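Local atomic coordinates of esterase (Rhizomucor miehei, PDB entry 4WY5), a protein that probably hydrolyses carboxylic esters, as a carboxylesterase of the alpha/beta-hydrolase superfamily from a thermophilic fungus. Residues 54-59 / 67-72; 63-68 / 135-140; 82-87 / 115-120. All coordinates share one frame; numbering follows the deposited sequence.

Interaction 1: 54-59 / 67-72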
loop_
_atom_site.group_PDB
_atom_site.type_symbol
_atom_site.label_atom_id
_atom_site.label_comp_id
_atom_site.label_asym_id
_atom_site.label_seq_id
_atom_site.Cartn_x
_atom_site.Cartn_y
_atom_site.Cartn_z
ATOM N N GLU A 54 20.028 -2.004 -23.797
ATOM C CA GLU A 54 21.148 -1.347 -24.480
ATOM C C GLU A 54 22.074 -0.620 -23.501
ATOM O O GLU A 54 21.587 0.102 -22.643
ATOM C CB GLU A 54 20.600 -0.366 -25.520
ATOM C CG GLU A 54 21.629 0.543 -26.143
ATOM C CD GLU A 54 21.018 1.512 -27.139
ATOM O OE1 GLU A 54 19.780 1.721 -27.118
ATOM O OE2 GLU A 54 21.787 2.081 -27.937
ATOM N N ASP A 55 23.391 -0.806 -23.628
ATOM C CA ASP A 55 24.365 -0.130 -22.751
ATOM C C ASP A 55 25.097 1.030 -23.463
ATOM O O ASP A 55 25.462 0.914 -24.629
ATOM C CB ASP A 55 25.394 -1.133 -22.197
ATOM C CG ASP A 55 24.814 -2.038 -21.096
ATOM O OD1 ASP A 55 23.678 -1.785 -20.648
ATOM O OD2 ASP A 55 25.497 -2.995 -20.661
ATOM N N LYS A 56 25.315 2.135 -22.745
ATOM C CA LYS A 56 25.924 3.350 -23.299
ATOM C C LYS A 56 26.908 4.000 -22.306
ATOM O O LYS A 56 26.724 3.921 -21.084
ATOM C CB LYS A 56 24.839 4.360 -23.692
ATOM C CG LYS A 56 23.937 3.927 -24.847
ATOM C CD LYS A 56 22.961 5.032 -25.257
ATOM C CE LYS A 56 23.645 6.146 -26.029
ATOM N NZ LYS A 56 24.178 5.659 -27.330
ATOM N N VAL A 57 27.944 4.641 -22.845
ATOM C CA VAL A 57 28.978 5.304 -22.055
ATOM C C VAL A 57 29.100 6.765 -22.485
ATOM O O VAL A 57 29.401 7.043 -23.643
ATOM C CB VAL A 57 30.340 4.594 -22.225
ATOM C CG1 VAL A 57 31.459 5.336 -21.480
ATOM C CG2 VAL A 57 30.237 3.143 -21.774
ATOM N N VAL A 58 28.861 7.701 -21.567
ATOM C CA VAL A 58 28.671 9.108 -21.951
ATOM C C VAL A 58 29.338 10.116 -21.023
ATOM O O VAL A 58 29.832 9.761 -19.954
ATOM C CB VAL A 58 27.163 9.482 -22.009
ATOM C CG1 VAL A 58 26.423 8.636 -23.029
ATOM C CG2 VAL A 58 26.532 9.343 -20.630
ATOM N N GLU A 59 29.331 11.378 -21.446
ATOM C CA GLU A 59 29.911 12.474 -20.675
ATOM C C GLU A 59 28.837 13.522 -20.357
ATOM O O GLU A 59 27.956 13.796 -21.182
ATOM C CB GLU A 59 31.091 13.098 -21.428
ATOM C CG GLU A 59 31.764 14.232 -20.672
ATOM C CD GLU A 59 33.124 14.596 -21.244
ATOM O OE1 GLU A 59 33.398 14.243 -22.412
ATOM O OE2 GLU A 59 33.907 15.255 -20.527
ATOM N N LEU A 67 25.517 3.789 -18.397
ATOM C CA LEU A 67 24.064 3.669 -18.281
ATOM C C LEU A 67 23.538 2.399 -18.956
ATOM O O LEU A 67 24.135 1.890 -19.904
ATOM C CB LEU A 67 23.365 4.887 -18.902
ATOM C CG LEU A 67 23.773 6.291 -18.462
ATOM C CD1 LEU A 67 22.981 7.335 -19.211
ATOM C CD2 LEU A 67 23.615 6.466 -16.975
ATOM N N THR A 68 22.426 1.880 -18.451
ATOM C CA THR A 68 21.720 0.812 -19.143
ATOM C C THR A 68 20.304 1.299 -19.424
ATOM O O THR A 68 19.629 1.820 -18.535
ATOM C CB THR A 68 21.719 -0.509 -18.324
ATOM O OG1 THR A 68 23.063 -0.999 -18.218
ATOM C CG2 THR A 68 20.874 -1.581 -18.997
ATOM N N ILE A 69 19.877 1.170 -20.678
ATOM C CA ILE A 69 18.578 1.666 -21.112
ATOM C C ILE A 69 17.671 0.494 -21.466
ATOM O O ILE A 69 18.000 -0.316 -22.319
ATOM C CB ILE A 69 18.711 2.620 -22.322
ATOM C CG1 ILE A 69 19.438 3.906 -21.908
ATOM C CG2 ILE A 69 17.334 3.013 -22.841
ATOM C CD1 ILE A 69 20.825 4.022 -22.432
ATOM N N VAL A 70 16.511 0.429 -20.826
ATOM C CA VAL A 70 15.659 -0.755 -20.891
ATOM C C VAL A 70 14.269 -0.320 -21.355
ATOM O O VAL A 70 13.752 0.681 -20.860
ATOM C CB VAL A 70 15.600 -1.438 -19.492
ATOM C CG1 VAL A 70 14.986 -2.781 -19.564
ATOM C CG2 VAL A 70 16.998 -1.590 -18.899
ATOM N N ARG A 71 13.670 -1.057 -22.297
ATOM C CA ARG A 71 12.423 -0.642 -22.968
ATOM C C ARG A 71 11.546 -1.868 -23.318
ATOM O O ARG A 71 12.075 -2.955 -23.546
ATOM C CB ARG A 71 12.767 0.176 -24.242
ATOM C CG ARG A 71 11.550 0.690 -25.037
ATOM C CD ARG A 71 11.844 1.309 -26.418
ATOM N NE ARG A 71 12.439 2.642 -26.303
ATOM C CZ ARG A 71 11.781 3.793 -26.454
ATOM N NH1 ARG A 71 10.486 3.816 -26.727
ATOM N NH2 ARG A 71 12.436 4.937 -26.326
ATOM N N PRO A 72 10.206 -1.713 -23.362
ATOM C CA PRO A 72 9.430 -2.909 -23.734
ATOM C C PRO A 72 9.438 -3.167 -25.252
ATOM O O PRO A 72 9.639 -2.220 -26.027
ATOM C CB PRO A 72 8.007 -2.584 -23.242
ATOM C CG PRO A 72 8.130 -1.305 -22.424
ATOM C CD PRO A 72 9.327 -0.599 -22.954
#
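The aliphatic part of Lys-56 lies against Ile-69, with CD of Lys-56 3.7 Å from CD1 of Ile-69 and CG only slightly farther away. The two side chains share one face of a beta hairpin, in which strand 52-60, one of the two outermost strands of the central sheet within this chain, runs antiparallel to strand 63-71; the N-to-C directions of the short strand segments differ by 148°. Beyond CD the lysine chain bends, and its amino end leads away from the partner strand. Farther along the same face, Val-58 CG2 touches Leu-67 CD1 at 4.3 Å, close to Trp-140 of helix 129-143, which both residues also touch.

Two hydrogen-bonded pairs join the backbones. Glu-54 donates from N to Ile-69 O (3.0 Å) and receives Ile-69 N at its own O (2.8 Å); Lys-56 and Leu-67 exchange bonds in the same way, with Leu-67 N 2.9 Å from Lys-56 O. Between them lies the non-hydrogen-bonded pair Asp-55 and Thr-68, whose side chains stand side by side on the other face. Asp-55 CG is set beside its backbone N (chi1 -74°), and OG1 of Thr-68 is likewise beside its own N. The hydroxyl OG1 of Thr-68 donates to OD1 of Asp-55 over 2.6 Å, arriving 46° out of the carboxylate plane, while CG2 of Thr-68 also flanks that oxygen.

The second carboxylate oxygen, OD2, forms a salt bridge with Lys-96. Asp-55 therefore spends one oxygen on a hydroxyl and the other on a cation, which probably favours its ionised form. Across this contact the Asp-55/Thr-68 face is joined by a polar bond, and the face with Lys-56 and Ile-69 by aliphatic packing.

Interaction 2: 63-68 / 135-140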
loop_
_atom_site.group_PDB
_atom_site.type_symbol
_atom_site.label_atom_id
_atom_site.label_comp_id
_atom_site.label_asym_id
_atom_site.label_seq_id
_atom_site.Cartn_x
_atom_site.Cartn_y
_atom_site.Cartn_z
ATOM N N LYS A 63 31.451 14.656 -15.754
ATOM C CA LYS A 63 31.700 13.271 -15.358
ATOM C C LYS A 63 31.499 12.310 -16.510
ATOM O O LYS A 63 30.831 12.640 -17.500
ATOM C CB LYS A 63 30.812 12.882 -14.175
ATOM C CG LYS A 63 31.102 13.755 -12.971
ATOM C CD LYS A 63 30.497 13.255 -11.702
ATOM C CE LYS A 63 30.970 14.140 -10.559
ATOM N NZ LYS A 63 30.531 15.560 -10.795
ATOM N N THR A 64 32.092 11.123 -16.379
ATOM C CA THR A 64 31.855 10.044 -17.337
ATOM C C THR A 64 30.966 8.996 -16.674
ATOM O O THR A 64 31.219 8.576 -15.544
ATOM C CB THR A 64 33.177 9.410 -17.853
ATOM O OG1 THR A 64 33.891 8.801 -16.767
ATOM C CG2 THR A 64 34.064 10.483 -18.513
ATOM N N LEU A 65 29.904 8.611 -17.372
ATOM C CA LEU A 65 28.875 7.744 -16.817
ATOM C C LEU A 65 28.703 6.467 -17.622
ATOM O O LEU A 65 28.974 6.434 -18.829
ATOM C CB LEU A 65 27.537 8.485 -16.782
ATOM C CG LEU A 65 27.499 9.863 -16.124
ATOM C CD1 LEU A 65 26.182 10.531 -16.449
ATOM C CD2 LEU A 65 27.651 9.719 -14.623
ATOM N N LYS A 66 28.235 5.419 -16.951
ATOM C CA LYS A 66 27.786 4.208 -17.625
ATOM C C LYS A 66 26.302 3.991 -17.339
ATOM O O LYS A 66 25.883 4.003 -16.177
ATOM C CB LYS A 66 28.608 2.992 -17.185
ATOM C CG LYS A 66 28.443 1.767 -18.102
ATOM C CD LYS A 66 29.190 0.584 -17.527
ATOM C CE LYS A 66 30.482 1.069 -16.872
ATOM N NZ LYS A 66 31.092 0.059 -15.954
ATOM N N LEU A 67 25.517 3.789 -18.397
ATOM C CA LEU A 67 24.064 3.669 -18.281
ATOM C C LEU A 67 23.538 2.399 -18.956
ATOM O O LEU A 67 24.135 1.890 -19.904
ATOM C CB LEU A 67 23.365 4.887 -18.902
ATOM C CG LEU A 67 23.773 6.291 -18.462
ATOM C CD1 LEU A 67 22.981 7.335 -19.211
ATOM C CD2 LEU A 67 23.615 6.466 -16.975
ATOM N N THR A 68 22.426 1.880 -18.451
ATOM C CA THR A 68 21.720 0.812 -19.143
ATOM C C THR A 68 20.304 1.299 -19.424
ATOM O O THR A 68 19.629 1.820 -18.535
ATOM C CB THR A 68 21.719 -0.509 -18.324
ATOM O OG1 THR A 68 23.063 -0.999 -18.218
ATOM C CG2 THR A 68 20.874 -1.581 -18.997
ATOM N N TYR A 135 22.819 13.105 -10.554
ATOM C CA TYR A 135 22.383 14.414 -11.034
ATOM C C TYR A 135 22.849 14.625 -12.484
ATOM O O TYR A 135 22.079 15.093 -13.333
ATOM C CB TYR A 135 22.905 15.538 -10.120
ATOM C CG TYR A 135 22.627 16.943 -10.647
ATOM C CD1 TYR A 135 21.342 17.486 -10.616
ATOM C CD2 TYR A 135 23.657 17.722 -11.189
ATOM C CE1 TYR A 135 21.092 18.770 -11.102
ATOM C CE2 TYR A 135 23.419 19.003 -11.672
ATOM C CZ TYR A 135 22.139 19.517 -11.628
ATOM O OH TYR A 135 21.905 20.783 -12.105
ATOM N N ALA A 136 24.088 14.235 -12.775
ATOM C CA ALA A 136 24.628 14.386 -14.121
ATOM C C ALA A 136 23.922 13.489 -15.136
ATOM O O ALA A 136 23.748 13.872 -16.291
ATOM C CB ALA A 136 26.120 14.103 -14.125
ATOM N N ALA A 137 23.481 12.310 -14.708
ATOM C CA ALA A 137 22.759 11.442 -15.630
ATOM C C ALA A 137 21.385 12.011 -15.953
ATOM O O ALA A 137 20.925 11.944 -17.095
ATOM C CB ALA A 137 22.635 10.037 -15.054
ATOM N N ILE A 138 20.743 12.603 -14.954
ATOM C CA ILE A 138 19.446 13.244 -15.179
ATOM C C ILE A 138 19.567 14.370 -16.219
ATOM O O ILE A 138 18.704 14.511 -17.089
ATOM C CB ILE A 138 18.851 13.801 -13.861
ATOM C CG1 ILE A 138 18.417 12.645 -12.949
ATOM C CG2 ILE A 138 17.667 14.713 -14.147
ATOM C CD1 ILE A 138 17.855 13.071 -11.571
ATOM N N LEU A 139 20.650 15.146 -16.135
ATOM C CA LEU A 139 20.900 16.214 -17.102
ATOM C C LEU A 139 21.078 15.667 -18.504
ATOM O O LEU A 139 20.644 16.279 -19.472
ATOM C CB LEU A 139 22.131 17.041 -16.714
ATOM C CG LEU A 139 21.857 18.051 -15.588
ATOM C CD1 LEU A 139 23.117 18.786 -15.126
ATOM C CD2 LEU A 139 20.762 19.040 -16.002
ATOM N N TRP A 140 21.704 14.504 -18.605
ATOM C CA TRP A 140 21.961 13.905 -19.900
ATOM C C TRP A 140 20.686 13.413 -20.578
ATOM O O TRP A 140 20.490 13.597 -21.783
ATOM C CB TRP A 140 22.945 12.755 -19.744
ATOM C CG TRP A 140 23.291 12.132 -21.040
ATOM C CD1 TRP A 140 24.289 12.510 -21.884
ATOM C CD2 TRP A 140 22.626 11.021 -21.667
ATOM N NE1 TRP A 140 24.291 11.704 -22.998
ATOM C CE2 TRP A 140 23.281 10.783 -22.890
ATOM C CE3 TRP A 140 21.554 10.202 -21.306
ATOM C CZ2 TRP A 140 22.896 9.752 -23.762
ATOM C CZ3 TRP A 140 21.167 9.180 -22.179
ATOM C CH2 TRP A 140 21.839 8.968 -23.389
#
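Leu-65 and Leu-67 project from strand 63-71 onto helix 129-143, one of the helices packed on the central sheet of this alpha/beta-hydrolase fold. The short segments run at 77° to each other with their axes 9.4 Å apart, and Ala-136 and Ala-137 face the strand. Leu-65 is the first bump: its CD1 presses onto the helix backbone at Ala-137, 3.6 Å from CA, and also approaches the methyl of Ala-136. The small CB of Ala-137 is a bump in return, fitting the notch between the two leucines, 3.8 Å from Leu-65 CD1 and 4.2 Å from Leu-67 CD2.

About one helical turn onward, Trp-140 flanks Leu-67. Its CG lies anti to the backbone N (chi1 -178°), and the leucine meets the six-membered part of the indole obliquely. Val-58 and Ser-60 of strand 52-60 also touch Trp-140, so the tryptophan spans both strands of the hairpin. The joint is wholly apolar, made by branched tips against small residues and one ring: Leu-67 CD1 lies 3.8 Å from Trp-140 CE3 and nearly as close to CZ3.

Interaction 3: 82-87 / 115-120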
loop_
_atom_site.group_PDB
_atom_site.type_symbol
_atom_site.label_atom_id
_atom_site.label_comp_id
_atom_site.label_asym_id
_atom_site.label_seq_id
_atom_site.Cartn_x
_atom_site.Cartn_y
_atom_site.Cartn_z
ATOM N N VAL A 82 9.741 8.293 -18.702
ATOM C CA VAL A 82 11.055 7.768 -18.310
ATOM C C VAL A 82 11.184 7.582 -16.780
ATOM O O VAL A 82 10.647 8.378 -15.987
ATOM C CB VAL A 82 12.202 8.686 -18.855
ATOM C CG1 VAL A 82 12.095 10.116 -18.308
ATOM C CG2 VAL A 82 13.576 8.088 -18.587
ATOM N N LEU A 83 11.835 6.482 -16.380
ATOM C CA LEU A 83 12.078 6.146 -14.971
ATOM C C LEU A 83 13.570 6.021 -14.657
ATOM O O LEU A 83 14.252 5.171 -15.235
ATOM C CB LEU A 83 11.370 4.828 -14.613
ATOM C CG LEU A 83 11.606 4.224 -13.223
ATOM C CD1 LEU A 83 11.109 5.175 -12.121
ATOM C CD2 LEU A 83 10.949 2.849 -13.097
ATOM N N ILE A 84 14.078 6.847 -13.744
ATOM C CA ILE A 84 15.472 6.755 -13.296
ATOM C C ILE A 84 15.564 5.732 -12.166
ATOM O O ILE A 84 14.999 5.972 -11.093
ATOM C CB ILE A 84 15.994 8.119 -12.773
ATOM C CG1 ILE A 84 15.718 9.235 -13.787
ATOM C CG2 ILE A 84 17.471 8.035 -12.438
ATOM C CD1 ILE A 84 16.474 9.058 -15.100
ATOM N N PHE A 85 16.269 4.610 -12.370
ATOM C CA PHE A 85 16.313 3.577 -11.322
ATOM C C PHE A 85 17.693 3.423 -10.654
ATOM O O PHE A 85 18.720 3.197 -11.312
ATOM C CB PHE A 85 15.870 2.219 -11.882
ATOM C CG PHE A 85 15.605 1.194 -10.816
ATOM C CD1 PHE A 85 14.353 1.084 -10.245
ATOM C CD2 PHE A 85 16.621 0.373 -10.351
ATOM C CE1 PHE A 85 14.110 0.166 -9.258
ATOM C CE2 PHE A 85 16.385 -0.549 -9.353
ATOM C CZ PHE A 85 15.125 -0.652 -8.810
ATOM N N LEU A 86 17.683 3.508 -9.328
ATOM C CA LEU A 86 18.894 3.505 -8.507
ATOM C C LEU A 86 18.906 2.287 -7.590
ATOM O O LEU A 86 18.112 2.215 -6.644
ATOM C CB LEU A 86 18.939 4.786 -7.685
ATOM C CG LEU A 86 18.615 6.014 -8.546
ATOM C CD1 LEU A 86 18.452 7.300 -7.722
ATOM C CD2 LEU A 86 19.706 6.183 -9.610
ATOM N N HIS A 87 19.807 1.340 -7.852
ATOM C CA HIS A 87 19.792 0.050 -7.139
ATOM C C HIS A 87 20.398 0.090 -5.734
ATOM O O HIS A 87 21.286 0.890 -5.450
ATOM C CB HIS A 87 20.534 -1.017 -7.960
ATOM C CG HIS A 87 22.025 -0.837 -7.974
ATOM N ND1 HIS A 87 22.842 -1.317 -6.975
ATOM C CD2 HIS A 87 22.843 -0.240 -8.878
ATOM C CE1 HIS A 87 24.099 -1.011 -7.255
ATOM N NE2 HIS A 87 24.126 -0.368 -8.407
ATOM N N VAL A 115 16.097 4.010 -17.196
ATOM C CA VAL A 115 17.528 4.293 -17.273
ATOM C C VAL A 115 18.176 3.828 -15.975
ATOM O O VAL A 115 17.943 4.405 -14.912
ATOM C CB VAL A 115 17.823 5.803 -17.498
ATOM C CG1 VAL A 115 19.338 6.055 -17.581
ATOM C CG2 VAL A 115 17.091 6.341 -18.754
ATOM N N PHE A 116 18.953 2.755 -16.065
ATOM C CA PHE A 116 19.648 2.194 -14.918
ATOM C C PHE A 116 21.029 2.848 -14.786
ATOM O O PHE A 116 21.883 2.681 -15.662
ATOM C CB PHE A 116 19.785 0.676 -15.075
ATOM C CG PHE A 116 20.302 -0.031 -13.843
ATOM C CD1 PHE A 116 21.669 -0.190 -13.640
ATOM C CD2 PHE A 116 19.420 -0.573 -12.906
ATOM C CE1 PHE A 116 22.159 -0.851 -12.495
ATOM C CE2 PHE A 116 19.898 -1.238 -11.758
ATOM C CZ PHE A 116 21.268 -1.376 -11.558
ATOM N N VAL A 117 21.256 3.566 -13.683
ATOM C CA VAL A 117 22.517 4.282 -13.486
ATOM C C VAL A 117 23.519 3.464 -12.680
ATOM O O VAL A 117 23.337 3.235 -11.479
ATOM C CB VAL A 117 22.309 5.627 -12.766
ATOM C CG1 VAL A 117 23.643 6.339 -12.599
ATOM C CG2 VAL A 117 21.334 6.496 -13.557
ATOM N N ASP A 118 24.584 3.032 -13.349
ATOM C CA ASP A 118 25.622 2.204 -12.734
ATOM C C ASP A 118 26.634 3.111 -12.013
ATOM O O ASP A 118 27.740 3.378 -12.510
ATOM C CB ASP A 118 26.294 1.321 -13.802
ATOM C CG ASP A 118 27.247 0.276 -13.203
ATOM O OD1 ASP A 118 27.255 0.052 -11.960
ATOM O OD2 ASP A 118 27.991 -0.340 -13.997
ATOM N N TYR A 119 26.230 3.590 -10.838
ATOM C CA TYR A 119 26.989 4.603 -10.112
ATOM C C TYR A 119 28.243 4.009 -9.470
ATOM O O TYR A 119 28.393 2.784 -9.379
ATOM C CB TYR A 119 26.094 5.290 -9.060
ATOM C CG TYR A 119 25.490 4.384 -7.992
ATOM C CD1 TYR A 119 26.157 4.152 -6.798
ATOM C CD2 TYR A 119 24.235 3.791 -8.168
ATOM C CE1 TYR A 119 25.610 3.340 -5.809
ATOM C CE2 TYR A 119 23.685 2.977 -7.196
ATOM C CZ TYR A 119 24.377 2.762 -6.008
ATOM O OH TYR A 119 23.851 1.958 -5.014
ATOM N N SER A 120 29.154 4.874 -9.037
ATOM C CA SER A 120 30.412 4.408 -8.443
ATOM C C SER A 120 30.175 3.857 -7.036
ATOM O O SER A 120 29.568 4.536 -6.193
ATOM C CB SER A 120 31.450 5.542 -8.408
ATOM O OG SER A 120 31.707 6.064 -9.717
HETATM O O HOH W 1 21.021 1.856 -10.412
HETATM O O HOH W 2 26.586 0.784 -9.508
#
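His-87 and Tyr-119 meet just past the C-terminal ends of the two parallel strands of a beta-alpha-beta unit, strand 80-86, helix 100-110 and strand 113-117, in the core of the alpha/beta-hydrolase fold. His-87 begins the His-Gly-Gly-Gly sequence of the hormone-sensitive lipase family, whose glycines, as in relatives, probably serve the oxyanion hole. The strands are joined by Val-115 N to Leu-83 O (2.9 Å), Phe-85 N to Val-115 O (3.1 Å) and a weak bond from Val-117 N to Phe-85 O.

On the face packed by helix 100-110, Phe-85 and Phe-116 come together obliquely, CD2 to CD2, and Val-103 touches both. On the other, Val-82, Ile-84 and Leu-86 pack on Val-115 and Val-117; Leu-86 CD2, for instance, reaches Val-117 CB.

At the loop end CG of His-87 takes the crowded position between its backbone N and carbonyl carbon (chi1 73°). Phe-116 lies rim to rim with the imidazole, the planes only 6° apart and CZ 3.3 Å from His-87 CD2. Tyr-119 makes an offset stack instead, with CE2 over one imidazole face and 3.6 Å from NE2. Its hydroxyl turns to the histidine backbone, OH donating to His-87 O over 2.8 Å, so one tyrosine engages both ring and carbonyl of His-87. A water in the imidazole plane bonds to NE2 of His-87 (2.9 Å) and lies within bonding distance of Asp-118 OD1 and Tyr-119 O, which may have to share its protons with other acceptors. A second, donating to the carbonyls of Phe-85 and Val-117 and accepting from His-87 N, bridges the strands where they part, its oxygen 3.4 Å above the centre of the Phe-116 ring.

From the N terminus, interaction 1 closes the shortest loop, the hairpin of strands 52-60 and 63-71. Interaction 2 opens on that second strand, sharing Leu-67 and Thr-68 with interaction 1, and closes on helix 129-143, 67 residues beyond the nearer end of the strand segment. Within this larger loop interaction 3 is nested, beginning after interaction 1 has closed and joining strands 80-86 and 113-117. The centres of the three contacts lie about 9 to 10 Å apart. Strand 63-71 carries interactions 1 and 2 and borders interaction 3: Val-58 O probably bonds to Leu-65 N on its hairpin side, and Thr-68 O to Phe-116 N on the other. Together they tie the antiparallel edge of the sheet to its parallel core and covering helix.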